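Local coordinates for protein apoptosis regulator Bcl-2 homolog (Canarypox virus, PDB 5WOS) that inhibits apoptosis of the infected host cell and binds BH3-containing proapoptotic proteins such as BAK1 and BAX, presumably preventing their activation, at residues Val10-Asp13 with Glu14-Thr18; Ile47-Lys50 with Asn51-Ile55; Gly102-Val105 with Thr106-Lys110; Arg134-Leu137 with Ser138-Cys142. All coordinates share one frame; numbering follows the deposited sequence. Where two conformers were deposited one is given.

Contact 1 of 4, residues Val10-Asp13 with Glu14-Thr18; sequences VKKD and EIYYT
Lys12 and Tyr16 run side by side and point the same way, the aliphatic part of the lysine laid over the tyrosine ring. CG of Lys12 sits over the ring centre, 3.8 Å from the centroid of Tyr16 and only 11° off the ring normal, which makes a clean CH-pi contact. The lysine chain is extended beyond CG, so the overlap continues outward until CE of Lys12 comes 3.6 Å from OH of Tyr16. The tyrosine meets it because its CG is anti to the backbone N (chi1 177°), which swings the ring back beside the incoming chain. Tyr17 meets the same lysine at a slant: its CE2 lies 3.8 Å from CB of Lys12, and its OH lies 3.6 Å from CD of Lys12. One lysine stem is therefore touched by two successive aromatic side chains.

The other element is the start of the helix. Asp13 occupies the N-cap position, but its side chain makes no capping bond; the first turn is closed instead by a weak backbone bond from Tyr17 N to Asp13 O, 3.4 Å long. That carbonyl oxygen also lies at the edge of the Tyr17 ring, near its plane, 3.2 Å from CD2 of Tyr17. The carboxylates of Asp13 and Glu14 stand close, with planes 25° apart, and probably repel each other mildly.

This is a surface feature at the entry to helix 14-32 of the Bcl-2 fold. Tyr16 turns its hydroxyl to Asp123, with which it hydrogen-bonds, and packs with Ile15 against helix 121-138, through Leu130 among others.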
loop_
_atom_site.group_PDB
_atom_site.type_symbol
_atom_site.label_atom_id
_atom_site.label_comp_id
_atom_site.label_asym_id
_atom_site.label_seq_id
_atom_site.Cartn_x
_atom_site.Cartn_y
_atom_site.Cartn_z
ATOM N N VAL A 10 2.891 -11.815 -10.816
ATOM C CA VAL A 10 3.795 -12.905 -10.479
ATOM C C VAL A 10 5.191 -12.630 -11.032
ATOM O O VAL A 10 6.191 -12.862 -10.352
ATOM C CB VAL A 10 3.258 -14.257 -11.000
ATOM C CG1 VAL A 10 4.263 -15.381 -10.747
ATOM C CG2 VAL A 10 1.926 -14.587 -10.341
ATOM N N LYS A 11 5.257 -12.130 -12.264
ATOM C CA LYS A 11 6.533 -11.980 -12.954
ATOM C C LYS A 11 7.252 -10.729 -12.468
ATOM O O LYS A 11 6.666 -9.644 -12.403
ATOM C CB LYS A 11 6.338 -11.913 -14.470
ATOM C CG LYS A 11 5.036 -12.499 -14.973
ATOM C CD LYS A 11 5.136 -12.888 -16.433
ATOM C CE LYS A 11 3.937 -13.713 -16.862
ATOM N NZ LYS A 11 4.235 -14.536 -18.064
ATOM N N LYS A 12 8.532 -10.882 -12.147
ATOM C CA LYS A 12 9.353 -9.780 -11.660
ATOM C C LYS A 12 10.019 -9.121 -12.860
ATOM O O LYS A 12 11.003 -9.627 -13.401
ATOM C CB LYS A 12 10.364 -10.284 -10.640
ATOM C CG LYS A 12 9.705 -10.667 -9.338
ATOM C CD LYS A 12 10.664 -11.343 -8.399
ATOM C CE LYS A 12 10.237 -11.132 -6.963
ATOM N NZ LYS A 12 10.980 -12.029 -6.041
ATOM N N ASP A 13 9.474 -7.982 -13.264
ATOM C CA ASP A 13 9.919 -7.228 -14.424
ATOM C C ASP A 13 10.430 -5.868 -13.950
ATOM O O ASP A 13 10.689 -5.658 -12.761
ATOM C CB ASP A 13 8.767 -7.106 -15.429
ATOM C CG ASP A 13 8.812 -8.180 -16.503
ATOM O OD1 ASP A 13 9.869 -8.344 -17.150
ATOM O OD2 ASP A 13 7.786 -8.865 -16.698
ATOM N N GLU A 14 10.592 -4.939 -14.894
ATOM C CA GLU A 14 10.855 -3.557 -14.515
ATOM C C GLU A 14 9.654 -2.966 -13.793
ATOM O O GLU A 14 9.816 -2.156 -12.874
ATOM C CB GLU A 14 11.199 -2.716 -15.747
ATOM C CG GLU A 14 12.514 -3.084 -16.420
ATOM C CD GLU A 14 12.454 -4.405 -17.161
ATOM O OE1 GLU A 14 11.335 -4.866 -17.465
ATOM O OE2 GLU A 14 13.527 -4.984 -17.434
ATOM N N ILE A 15 8.445 -3.383 -14.174
ATOM C CA ILE A 15 7.243 -2.884 -13.520
ATOM C C ILE A 15 7.205 -3.340 -12.067
ATOM O O ILE A 15 6.978 -2.537 -11.156
ATOM C CB ILE A 15 5.987 -3.329 -14.292
ATOM C CG1 ILE A 15 6.003 -2.706 -15.694
ATOM C CG2 ILE A 15 4.708 -2.962 -13.509
ATOM C CD1 ILE A 15 4.667 -2.698 -16.417
ATOM N N TYR A 16 7.442 -4.633 -11.828
ATOM C CA TYR A 16 7.440 -5.136 -10.458
ATOM C C TYR A 16 8.365 -4.319 -9.568
ATOM O O TYR A 16 8.006 -3.968 -8.436
ATOM C CB TYR A 16 7.841 -6.614 -10.430
ATOM C CG TYR A 16 7.929 -7.185 -9.034
ATOM C CD1 TYR A 16 6.835 -7.803 -8.443
ATOM C CD2 TYR A 16 9.106 -7.100 -8.302
ATOM C CE1 TYR A 16 6.910 -8.322 -7.163
ATOM C CE2 TYR A 16 9.192 -7.613 -7.021
ATOM C CZ TYR A 16 8.092 -8.223 -6.455
ATOM O OH TYR A 16 8.172 -8.740 -5.180
ATOM N N TYR A 17 9.559 -3.991 -10.069
ATOM C CA TYR A 17 10.547 -3.300 -9.251
ATOM C C TYR A 17 10.342 -1.792 -9.270
ATOM O O TYR A 17 10.713 -1.109 -8.311
ATOM C CB TYR A 17 11.954 -3.690 -9.716
ATOM C CG TYR A 17 12.324 -5.098 -9.277
ATOM C CD1 TYR A 17 12.515 -5.387 -7.937
ATOM C CD2 TYR A 17 12.452 -6.135 -10.194
ATOM C CE1 TYR A 17 12.833 -6.662 -7.510
ATOM C CE2 TYR A 17 12.774 -7.425 -9.779
ATOM C CZ TYR A 17 12.962 -7.679 -8.434
ATOM O OH TYR A 17 13.284 -8.951 -8.005
ATOM N N THR A 18 9.733 -1.255 -10.330
ATOM C CA THR A 18 9.361 0.158 -10.325
ATOM C C THR A 18 8.414 0.461 -9.169
ATOM O O THR A 18 8.554 1.483 -8.489
ATOM C CB THR A 18 8.721 0.550 -11.664
ATOM O OG1 THR A 18 9.637 0.288 -12.737
ATOM C CG2 THR A 18 8.370 2.039 -11.681
#

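Contact 2 of 4, residues Ile47-Lys50 with Asn51-Ile55; sequences IIVK and NMCDI
Ile48 and Met52, one turn apart on helix 43-69 of the Bcl-2 fold, illustrate i to i+4 side-chain pairing on an alpha helix. They lie alongside each other and point the same way. The methionine is extended beyond CG, which carries its methyl CE to within 3.5 Å of Ile48 CG2. Met52 goes on to pack against an aromatic side chain of the bound peptide, which places this residue at the ligand-binding surface.

On the buried side, Val49 CG1 approaches Cys53 SG at 4.1 Å, and Cys53 continues onto Ile96, Ile99 and Ala100 of helix 92-112. Lys50 behaves differently: its chain leaves the helix straight, then bends at chi3 (63°) and chi4 (57°), which folds NZ back to 3.6 Å from OD1 of Asn51. NZ also stands near the carboxylate of Asp54, though beyond salt-bridge range; Asp54 OD1 is hydrogen-bonded to Tyr26 of helix 14-32.

Regular backbone bonds hold the turn, from Asn51 to Ile47, Met52 to Ile48, Cys53 to Val49 and Asp54 to Lys50. The Met52 N to Ile48 O bond measures 2.9 Å, with an N-H...O angle of 167°.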
loop_
_atom_site.group_PDB
_atom_site.type_symbol
_atom_site.label_atom_id
_atom_site.label_comp_id
_atom_site.label_asym_id
_atom_site.label_seq_id
_atom_site.Cartn_x
_atom_site.Cartn_y
_atom_site.Cartn_z
ATOM N N ILE A 47 7.865 11.463 -3.119
ATOM C CA ILE A 47 7.299 12.545 -2.318
ATOM C C ILE A 47 5.781 12.562 -2.443
ATOM O O ILE A 47 5.060 12.703 -1.448
ATOM C CB ILE A 47 7.927 13.892 -2.727
ATOM C CG1 ILE A 47 9.160 14.192 -1.867
ATOM C CG2 ILE A 47 6.932 15.043 -2.584
ATOM C CD1 ILE A 47 10.271 13.172 -1.987
ATOM N N ILE A 48 5.268 12.409 -3.662
ATOM C CA ILE A 48 3.821 12.424 -3.861
ATOM C C ILE A 48 3.173 11.248 -3.139
ATOM O O ILE A 48 2.243 11.422 -2.343
ATOM C CB ILE A 48 3.489 12.431 -5.364
ATOM C CG1 ILE A 48 3.891 13.776 -5.970
ATOM C CG2 ILE A 48 2.000 12.172 -5.590
ATOM C CD1 ILE A 48 3.720 13.872 -7.483
ATOM N N VAL A 49 3.653 10.030 -3.403
ATOM C CA VAL A 49 3.067 8.857 -2.760
ATOM C C VAL A 49 3.288 8.905 -1.252
ATOM O O VAL A 49 2.415 8.511 -0.473
ATOM C CB VAL A 49 3.640 7.565 -3.373
ATOM C CG1 VAL A 49 3.095 6.342 -2.644
ATOM C CG2 VAL A 49 3.298 7.486 -4.855
ATOM N N LYS A 50 4.454 9.382 -0.813
ATOM C CA LYS A 50 4.713 9.468 0.621
ATOM C C LYS A 50 3.686 10.359 1.308
ATOM O O LYS A 50 3.189 10.028 2.391
ATOM C CB LYS A 50 6.130 9.991 0.872
ATOM C CG LYS A 50 6.554 9.976 2.337
ATOM C CD LYS A 50 8.008 10.414 2.517
ATOM C CE LYS A 50 8.237 11.850 2.075
ATOM N NZ LYS A 50 7.344 12.806 2.797
ATOM N N ASN A 51 3.348 11.492 0.690
ATOM C CA ASN A 51 2.380 12.401 1.294
ATOM C C ASN A 51 0.967 11.846 1.197
ATOM O O ASN A 51 0.186 11.950 2.151
ATOM C CB ASN A 51 2.460 13.772 0.625
ATOM C CG ASN A 51 3.702 14.539 1.022
ATOM O OD1 ASN A 51 4.178 14.435 2.154
ATOM N ND2 ASN A 51 4.235 15.311 0.092
ATOM N N MET A 52 0.618 11.254 0.054
ATOM C CA MET A 52 -0.709 10.667 -0.103
ATOM C C MET A 52 -0.997 9.659 1.002
ATOM O O MET A 52 -2.078 9.669 1.603
ATOM C CB MET A 52 -0.828 10.003 -1.473
ATOM C CG MET A 52 -0.915 10.975 -2.632
ATOM S SD MET A 52 -1.080 10.109 -4.198
ATOM C CE MET A 52 -1.404 11.474 -5.308
ATOM N N CYS A 53 -0.040 8.773 1.283
ATOM C CA CYS A 53 -0.252 7.760 2.311
ATOM C C CYS A 53 -0.260 8.373 3.706
ATOM O O CYS A 53 -0.983 7.894 4.586
ATOM C CB CYS A 53 0.823 6.676 2.215
ATOM S SG CYS A 53 0.802 5.735 0.670
ATOM N N ASP A 54 0.529 9.425 3.926
ATOM C CA ASP A 54 0.557 10.062 5.238
ATOM C C ASP A 54 -0.750 10.785 5.540
ATOM O O ASP A 54 -1.109 10.941 6.713
ATOM C CB ASP A 54 1.733 11.036 5.329
ATOM C CG ASP A 54 3.068 10.331 5.477
ATOM O OD1 ASP A 54 3.081 9.086 5.575
ATOM O OD2 ASP A 54 4.107 11.023 5.497
ATOM N N ILE A 55 -1.466 11.239 4.509
ATOM C CA ILE A 55 -2.786 11.828 4.722
ATOM C C ILE A 55 -3.790 10.746 5.098
ATOM O O ILE A 55 -4.562 10.895 6.052
ATOM C CB ILE A 55 -3.249 12.598 3.472
ATOM C CG1 ILE A 55 -2.228 13.668 3.072
ATOM C CG2 ILE A 55 -4.598 13.262 3.731
ATOM C CD1 ILE A 55 -2.384 14.144 1.642
#

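Contact 3 of 4, residues Gly102-Val105 with Thr106-Lys110; sequences GAYV and TKVFK
Tyr104 lies under a methyl group of Val108, whose CG2 overlaps one face of its ring. That methyl sits 3.6 Å from the ring centroid of Tyr104, 19° off the normal, and is displaced toward the rim, so that its nearest ring atom is CZ of Tyr104 at 3.4 Å. The two side chains are one helical turn apart. The ring of Tyr104 swings out opposite its own amide N (chi1 179°), while Val108 keeps CG2 on the side of its amide, and together these settings bring ring face and methyl into a CH-pi contact.

A second i to i+4 pair runs along a neighbouring strip of the helix. Val105 and Phe109 point the same way, with CG1 of Val105 at 3.7 Å from CD2 of Phe109.

Farther round the helix, Thr106 turns its hydroxyl back onto the backbone. Its OG1 donates to Gly102 O at 2.8 Å, and its backbone N reaches the same oxygen at 3.0 Å. The two donors approach from opposite faces of the carbonyl plane, the hydroxyl well above it, so one oxygen is gripped twice and the buried hydroxyl is satisfied within the helix.

Helix 92-112 is enclosed here by other helices of the Bcl-2 fold. Tyr104 and Val108 face helix 43-69, through Ile61, Phe64 and Ile68 among others; Ala103 and Thr106 meet Phe27 of helix 14-32; Val105 and Thr106 meet Met121 of helix 121-138.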
loop_
_atom_site.group_PDB
_atom_site.type_symbol
_atom_site.label_atom_id
_atom_site.label_comp_id
_atom_site.label_asym_id
_atom_site.label_seq_id
_atom_site.Cartn_x
_atom_site.Cartn_y
_atom_site.Cartn_z
ATOM N N GLY A 102 -1.057 -1.156 4.153
ATOM C CA GLY A 102 0.101 -2.031 4.195
ATOM C C GLY A 102 1.203 -1.478 5.079
ATOM O O GLY A 102 1.803 -2.210 5.872
ATOM N N ALA A 103 1.475 -0.174 4.963
ATOM C CA ALA A 103 2.491 0.449 5.804
ATOM C C ALA A 103 2.144 0.310 7.281
ATOM O O ALA A 103 3.009 -0.013 8.101
ATOM C CB ALA A 103 2.651 1.921 5.430
ATOM N N TYR A 104 0.880 0.548 7.639
ATOM C CA TYR A 104 0.483 0.448 9.041
ATOM C C TYR A 104 0.700 -0.965 9.568
ATOM O O TYR A 104 1.268 -1.156 10.651
ATOM C CB TYR A 104 -0.978 0.864 9.214
ATOM C CG TYR A 104 -1.447 0.745 10.645
ATOM C CD1 TYR A 104 -0.881 1.528 11.639
ATOM C CD2 TYR A 104 -2.438 -0.158 11.005
ATOM C CE1 TYR A 104 -1.296 1.426 12.953
ATOM C CE2 TYR A 104 -2.860 -0.268 12.320
ATOM C CZ TYR A 104 -2.283 0.527 13.289
ATOM O OH TYR A 104 -2.689 0.429 14.599
ATOM N N VAL A 105 0.241 -1.972 8.820
ATOM C CA VAL A 105 0.443 -3.362 9.226
ATOM C C VAL A 105 1.922 -3.633 9.462
ATOM O O VAL A 105 2.312 -4.242 10.465
ATOM C CB VAL A 105 -0.145 -4.317 8.170
ATOM C CG1 VAL A 105 0.428 -5.726 8.312
ATOM C CG2 VAL A 105 -1.657 -4.361 8.289
ATOM N N THR A 106 2.768 -3.182 8.534
ATOM C CA THR A 106 4.203 -3.410 8.663
ATOM C C THR A 106 4.724 -2.837 9.976
ATOM O O THR A 106 5.434 -3.517 10.725
ATOM C CB THR A 106 4.937 -2.796 7.468
ATOM O OG1 THR A 106 4.370 -3.293 6.249
ATOM C CG2 THR A 106 6.411 -3.151 7.498
ATOM N N LYS A 107 4.379 -1.583 10.274
ATOM C CA LYS A 107 4.764 -1.005 11.557
ATOM C C LYS A 107 4.209 -1.832 12.709
ATOM O O LYS A 107 4.905 -2.078 13.700
ATOM C CB LYS A 107 4.277 0.441 11.657
ATOM C CG LYS A 107 5.263 1.400 12.331
ATOM C CD LYS A 107 4.535 2.508 13.081
ATOM C CE LYS A 107 5.376 3.770 13.199
ATOM N NZ LYS A 107 6.693 3.520 13.845
ATOM N N VAL A 108 2.963 -2.296 12.584
ATOM C CA VAL A 108 2.321 -3.028 13.673
ATOM C C VAL A 108 3.058 -4.332 13.945
ATOM O O VAL A 108 3.346 -4.673 15.099
ATOM C CB VAL A 108 0.836 -3.267 13.350
ATOM C CG1 VAL A 108 0.254 -4.390 14.212
ATOM C CG2 VAL A 108 0.055 -1.979 13.563
ATOM N N PHE A 109 3.383 -5.079 12.887
ATOM C CA PHE A 109 4.186 -6.282 13.069
ATOM C C PHE A 109 5.599 -5.953 13.520
ATOM O O PHE A 109 6.261 -6.800 14.128
ATOM C CB PHE A 109 4.236 -7.093 11.772
ATOM C CG PHE A 109 3.052 -7.992 11.565
ATOM C CD1 PHE A 109 2.576 -8.785 12.593
ATOM C CD2 PHE A 109 2.422 -8.052 10.335
ATOM C CE1 PHE A 109 1.495 -9.614 12.399
ATOM C CE2 PHE A 109 1.341 -8.879 10.138
ATOM C CZ PHE A 109 0.880 -9.664 11.171
ATOM N N LYS A 110 6.074 -4.743 13.233
ATOM C CA LYS A 110 7.403 -4.345 13.673
ATOM C C LYS A 110 7.414 -4.064 15.168
ATOM O O LYS A 110 8.313 -4.510 15.889
ATOM C CB LYS A 110 7.856 -3.115 12.888
ATOM C CG LYS A 110 9.195 -2.553 13.321
ATOM C CD LYS A 110 9.545 -1.337 12.502
ATOM C CE LYS A 110 10.889 -0.755 12.902
ATOM N NZ LYS A 110 10.903 -0.311 14.321
#

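Contact 4 of 4, residues Arg134-Leu137 with Ser138-Cys142; sequences RSWL and SDQNC
Leu137 O accepts from both Cys142 N (2.8 Å) and Gln140 N (3.1 Å), which arrive from opposite faces of its carbonyl plane as the chain leaves the helix. This is a Schellman motif: Asn141, with positive phi (56°), is the C-prime residue, and the inner bond from Asn141 N to Ser138 O closes the type I turn Ser138-Asn141. The motif ends helix 121-138 of the Bcl-2 fold, after the last regular bonds from Ser138 N to Arg134 O and Asp139 N to Ser135 O.

Among the side chains, the chief contact is that of Gln140 with Trp136. The glutamine is extended beyond CG and crosses toward the indole. Its amide nitrogen rests over one face of the ring system, toward the rim, and the amide plane is turned 64° from the indole plane. The other end of the amide is fixed separately, since OE1 of Gln140 accepts a hydrogen bond from Trp92 NE1, and the indole of Trp92 also meets that of Trp136. Gln140 therefore reaches both tryptophans, bonded to Trp92 through OE1 and lying over Trp136 with NE2. That NE2 of Gln140 lies 3.1 Å from CZ2 of Trp136 and 3.2 Å from CE2 of Trp136.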
loop_
_atom_site.group_PDB
_atom_site.type_symbol
_atom_site.label_atom_id
_atom_site.label_comp_id
_atom_site.label_asym_id
_atom_site.label_seq_id
_atom_site.Cartn_x
_atom_site.Cartn_y
_atom_site.Cartn_z
ATOM N N ARG A 134 -1.396 -5.193 -13.221
ATOM C CA ARG A 134 -0.204 -4.963 -14.030
ATOM C C ARG A 134 -0.542 -4.201 -15.306
ATOM O O ARG A 134 0.006 -3.124 -15.567
ATOM C CB ARG A 134 0.475 -6.291 -14.363
ATOM C CG ARG A 134 1.848 -6.117 -14.999
ATOM C CD ARG A 134 2.309 -7.361 -15.726
ATOM N NE ARG A 134 3.295 -7.030 -16.752
ATOM C CZ ARG A 134 2.997 -6.501 -17.936
ATOM N NH1 ARG A 134 1.737 -6.234 -18.255
ATOM N NH2 ARG A 134 3.962 -6.231 -18.803
ATOM N N SER A 135 -1.440 -4.753 -16.126
ATOM C CA SER A 135 -1.803 -4.084 -17.370
ATOM C C SER A 135 -2.335 -2.681 -17.100
ATOM O O SER A 135 -2.004 -1.733 -17.821
ATOM C CB SER A 135 -2.832 -4.919 -18.129
ATOM O OG SER A 135 -3.985 -5.140 -17.339
ATOM N N TRP A 136 -3.149 -2.529 -16.053
ATOM C CA TRP A 136 -3.637 -1.210 -15.668
ATOM C C TRP A 136 -2.480 -0.273 -15.341
ATOM O O TRP A 136 -2.480 0.893 -15.751
ATOM C CB TRP A 136 -4.580 -1.345 -14.473
ATOM C CG TRP A 136 -5.234 -0.070 -14.043
ATOM C CD1 TRP A 136 -6.406 0.449 -14.511
ATOM C CD2 TRP A 136 -4.763 0.841 -13.042
ATOM N NE1 TRP A 136 -6.690 1.630 -13.869
ATOM C CE2 TRP A 136 -5.696 1.893 -12.963
ATOM C CE3 TRP A 136 -3.642 0.870 -12.208
ATOM C CZ2 TRP A 136 -5.544 2.961 -12.080
ATOM C CZ3 TRP A 136 -3.491 1.931 -11.335
ATOM C CH2 TRP A 136 -4.435 2.962 -11.279
ATOM N N LEU A 137 -1.483 -0.771 -14.606
ATOM C CA LEU A 137 -0.320 0.047 -14.274
ATOM C C LEU A 137 0.541 0.311 -15.499
ATOM O O LEU A 137 1.010 1.437 -15.705
ATOM C CB LEU A 137 0.503 -0.638 -13.183
ATOM C CG LEU A 137 -0.109 -0.576 -11.789
ATOM C CD1 LEU A 137 0.611 -1.518 -10.862
ATOM C CD2 LEU A 137 -0.045 0.846 -11.253
ATOM N N SER A 138 0.769 -0.712 -16.319
ATOM C CA SER A 138 1.589 -0.531 -17.509
ATOM C C SER A 138 0.969 0.484 -18.459
ATOM O O SER A 138 1.673 1.332 -19.017
ATOM C CB SER A 138 1.788 -1.873 -18.212
ATOM O OG SER A 138 2.545 -1.716 -19.399
ATOM N N ASP A 139 -0.353 0.425 -18.650
ATOM C CA ASP A 139 -1.009 1.330 -19.588
ATOM C C ASP A 139 -0.958 2.784 -19.140
ATOM O O ASP A 139 -1.381 3.660 -19.901
ATOM C CB ASP A 139 -2.466 0.917 -19.810
ATOM C CG ASP A 139 -2.591 -0.408 -20.537
ATOM O OD1 ASP A 139 -3.247 -1.326 -20.005
ATOM O OD2 ASP A 139 -2.017 -0.536 -21.640
ATOM N N GLN A 140 -0.468 3.060 -17.934
ATOM C CA GLN A 140 -0.247 4.422 -17.468
ATOM C C GLN A 140 1.229 4.723 -17.261
ATOM O O GLN A 140 1.565 5.747 -16.657
ATOM C CB GLN A 140 -1.008 4.668 -16.167
ATOM C CG GLN A 140 -2.471 4.306 -16.241
ATOM C CD GLN A 140 -3.247 4.816 -15.055
ATOM O OE1 GLN A 140 -2.883 5.825 -14.447
ATOM N NE2 GLN A 140 -4.328 4.129 -14.718
ATOM N N ASN A 141 2.119 3.858 -17.744
ATOM C CA ASN A 141 3.547 3.995 -17.473
ATOM C C ASN A 141 3.795 4.042 -15.968
ATOM O O ASN A 141 4.576 4.855 -15.468
ATOM C CB ASN A 141 4.123 5.229 -18.169
ATOM C CG ASN A 141 5.637 5.252 -18.151
ATOM O OD1 ASN A 141 6.282 4.234 -17.908
ATOM N ND2 ASN A 141 6.213 6.418 -18.409
ATOM N N CYS A 142 3.102 3.168 -15.238
ATOM C CA CYS A 142 3.265 3.010 -13.791
ATOM C C CYS A 142 2.928 4.335 -13.119
ATOM O O CYS A 142 1.808 4.838 -13.314
ATOM C CB CYS A 142 4.668 2.468 -13.514
ATOM S SG CYS A 142 4.928 0.782 -14.112
#

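From the N terminus the chain passes the four contacts in series; each is local, none nests in or crosses another, and none closes a long loop. Contact 1 starts helix 14-32, contact 2 lies on helix 43-69, contact 3 on helix 92-112, and contact 4 ends helix 121-138. The first and last meet in space: Ile15 CD1 packs 3.5 Å from Ser138 CB, bringing the beginning of one helix against the end of another. Contact 3 lies on the opposite side of the chain's centre from both, its centre about 23 Å from that of contact 1. Tyr26 and Phe27 of helix 14-32 link contacts 2 and 3 to the helix that contact 1 opens.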